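Local coordinates for protein ornithine aminotransferase (Plasmodium falciparum, PDB 3LG0) that catalyses the pyridoxal-phosphate-dependent transfer of the delta-amino group of ornithine to 2-oxoglutarate, giving glutamate semialdehyde and glutamate, at residues 318-322 with 389-393. Coordinates in Å, arbitrary orientation, origin at the centre of the assembly. Numbering follows the deposited sequence.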
ATOM      1  N   ASN A 318      11.103  -4.498 -27.650  1.00 39.05           N
ATOM      2  CA  ASN A 318      10.109  -5.422 -28.182  1.00 42.37           C
ATOM      3  C   ASN A 318       8.741  -4.763 -28.309  1.00 52.43           C
ATOM      4  O   ASN A 318       8.067  -4.909 -29.326  1.00 43.97           O
ATOM      5  CB  ASN A 318      10.005  -6.670 -27.305  1.00 39.15           C
ATOM      6  CG  ASN A 318       9.350  -7.844 -28.026  1.00 50.07           C
ATOM      7  OD1 ASN A 318       9.656  -8.134 -29.189  1.00 49.06           O
ATOM      8  ND2 ASN A 318       8.449  -8.530 -27.331  1.00 36.44           N
ATOM      9  N   ALA A 319       8.343  -4.026 -27.275  1.00 35.84           N
ATOM     10  CA  ALA A 319       7.068  -3.343 -27.302  1.00 42.21           C
ATOM     11  C   ALA A 319       7.084  -2.221 -28.344  1.00 42.39           C
ATOM     12  O   ALA A 319       6.075  -1.945 -29.002  1.00 41.98           O
ATOM     13  CB  ALA A 319       6.728  -2.801 -25.915  1.00 33.37           C
ATOM     14  N   ASP A 320       8.232  -1.570 -28.495  1.00 45.56           N
ATOM     15  CA  ASP A 320       8.362  -0.510 -29.488  1.00 43.95           C
ATOM     16  C   ASP A 320       8.285  -1.073 -30.904  1.00 45.59           C
ATOM     17  O   ASP A 320       7.744  -0.423 -31.788  1.00 42.06           O
ATOM     18  CB  ASP A 320       9.666   0.265 -29.299  1.00 51.87           C
ATOM     19  CG  ASP A 320       9.581   1.702 -29.819  1.00 63.55           C
ATOM     20  OD1 ASP A 320       8.452   2.243 -29.912  1.00 63.17           O
ATOM     21  OD2 ASP A 320      10.645   2.289 -30.124  1.00 54.55           O
ATOM     22  N   LYS A 321       8.808  -2.283 -31.106  1.00 46.60           N
ATOM     23  CA  LYS A 321       8.766  -2.947 -32.419  1.00 47.07           C
ATOM     24  C   LYS A 321       7.380  -3.490 -32.764  1.00 52.44           C
ATOM     25  O   LYS A 321       6.818  -3.160 -33.812  1.00 51.69           O
ATOM     26  CB  LYS A 321       9.764  -4.109 -32.491  1.00 45.98           C
ATOM     27  CG  LYS A 321      11.213  -3.763 -32.199  1.00 64.44           C
ATOM     28  CD  LYS A 321      12.144  -4.900 -32.637  1.00 77.02           C
ATOM     29  CE  LYS A 321      13.413  -4.988 -31.783  1.00 75.10           C
ATOM     30  NZ  LYS A 321      13.199  -5.768 -30.517  1.00 62.73           N
ATOM     31  N   LEU A 322       6.839  -4.335 -31.888  1.00 47.22           N
ATOM     32  CA  LEU A 322       5.587  -5.033 -32.163  1.00 43.33           C
ATOM     33  C   LEU A 322       4.369  -4.116 -32.094  1.00 42.06           C
ATOM     34  O   LEU A 322       3.340  -4.380 -32.716  1.00 46.06           O
ATOM     35  CB  LEU A 322       5.420  -6.196 -31.190  1.00 40.14           C
ATOM     36  CG  LEU A 322       6.584  -7.187 -31.120  1.00 41.71           C
ATOM     37  CD1 LEU A 322       6.222  -8.321 -30.192  1.00 40.87           C
ATOM     38  CD2 LEU A 322       6.911  -7.715 -32.505  1.00 47.03           C
ATOM     39  N   LEU A 389       4.965  -7.516 -21.938  1.00 32.32           N
ATOM     40  CA  LEU A 389       5.817  -7.048 -23.018  1.00 32.67           C
ATOM     41  C   LEU A 389       6.753  -8.122 -23.586  1.00 40.22           C
ATOM     42  O   LEU A 389       7.429  -7.893 -24.581  1.00 40.51           O
ATOM     43  CB  LEU A 389       6.604  -5.803 -22.589  1.00 31.61           C
ATOM     44  CG  LEU A 389       5.811  -4.699 -21.862  1.00 28.61           C
ATOM     45  CD1 LEU A 389       6.713  -3.539 -21.490  1.00 31.59           C
ATOM     46  CD2 LEU A 389       4.658  -4.215 -22.706  1.00 28.49           C
ATOM     47  N   CYS A 390       6.798  -9.293 -22.968  1.00 37.44           N
ATOM     48  CA  CYS A 390       7.594 -10.381 -23.520  1.00 36.27           C
ATOM     49  C   CYS A 390       6.843 -11.178 -24.605  1.00 45.66           C
ATOM     50  O   CYS A 390       7.294 -12.251 -25.030  1.00 48.79           O
ATOM     51  CB  CYS A 390       8.053 -11.308 -22.403  1.00 36.12           C
ATOM     52  SG  CYS A 390       6.681 -11.922 -21.416  1.00 37.18           S
ATOM     53  N   ILE A 391       5.710 -10.648 -25.060  1.00 39.32           N
ATOM     54  CA  ILE A 391       4.898 -11.310 -26.075  1.00 32.88           C
ATOM     55  C   ILE A 391       5.600 -11.316 -27.436  1.00 45.05           C
ATOM     56  O   ILE A 391       6.258 -10.342 -27.806  1.00 43.90           O
ATOM     57  CB  ILE A 391       3.515 -10.638 -26.198  1.00 35.11           C
ATOM     58  CG1 ILE A 391       2.538 -11.533 -26.967  1.00 36.18           C
ATOM     59  CG2 ILE A 391       3.630  -9.233 -26.807  1.00 31.29           C
ATOM     60  CD1 ILE A 391       1.067 -11.154 -26.770  1.00 38.76           C
ATOM     61  N   THR A 392       5.477 -12.415 -28.176  1.00 36.92           N
ATOM     62  CA  THR A 392       6.100 -12.521 -29.501  1.00 45.35           C
ATOM     63  C   THR A 392       5.145 -12.107 -30.615  1.00 48.37           C
ATOM     64  O   THR A 392       3.921 -12.123 -30.436  1.00 46.34           O
ATOM     65  CB  THR A 392       6.559 -13.948 -29.804  1.00 38.79           C
ATOM     66  OG1 THR A 392       5.414 -14.796 -29.952  1.00 44.86           O
ATOM     67  CG2 THR A 392       7.466 -14.484 -28.688  1.00 35.62           C
ATOM     68  N   LYS A 393       5.698 -11.750 -31.771  1.00 46.58           N
ATOM     69  CA  LYS A 393       4.860 -11.385 -32.912  1.00 52.35           C
ATOM     70  C   LYS A 393       3.866 -12.491 -33.287  1.00 44.32           C
ATOM     71  O   LYS A 393       2.729 -12.208 -33.657  1.00 45.78           O
ATOM     72  CB  LYS A 393       5.696 -10.977 -34.132  1.00 54.84           C
ATOM     73  CG  LYS A 393       4.840 -10.458 -35.283  1.00 63.05           C
ATOM     74  CD  LYS A 393       5.622  -9.572 -36.238  1.00 79.48           C
ATOM     75  CE  LYS A 393       4.764  -9.173 -37.440  1.00 90.08           C
ATOM     76  NZ  LYS A 393       3.530  -8.409 -37.063  1.00 77.81           N
TER
HETATM   77  O   HOH W   1       9.283 -10.720 -29.425  1.00 47.43           O
HETATM   78  O   HOH W   2       3.296  -6.341 -34.336  1.00 47.41           O
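The side-chain amide of N318 donates two hydrogen bonds to backbone carbonyls of the loop opposite: ND2 lies 2.9 Å from O of I391 and 3.0 Å from O of L389. The contact belongs to the C-terminal part of this fold type I PLP enzyme, a class-III aminotransferase, where helix 315-333 meets the loop linking strand 382-385 to helix 393-412. Asparagine suits the place because its NH2 group carries two protons and can serve both carbonyls at once, while its OD1 accepts from a water 2.6 Å away that also reaches O of I391 weakly. T392 takes the N-cap position of helix 393-412; its side chain, whose hydroxyl suits this role, caps a backbone N in the first turn, and its own backbone N is hydrogen-bonded to OE1 of Q395. One turn beyond N318, L322 presents its branched apolar end to the loop, with CD1 4.4 Å from CG2 of I391; L396 touches both side chains, so aliphatic residues fit here. A319 is small enough for the helix to come close, its CA 5.8 Å from CA of L389. The long lysine K393 is exposed, and its aliphatic part borders the leucine: CB lies 3.8 Å from CD2 of L322.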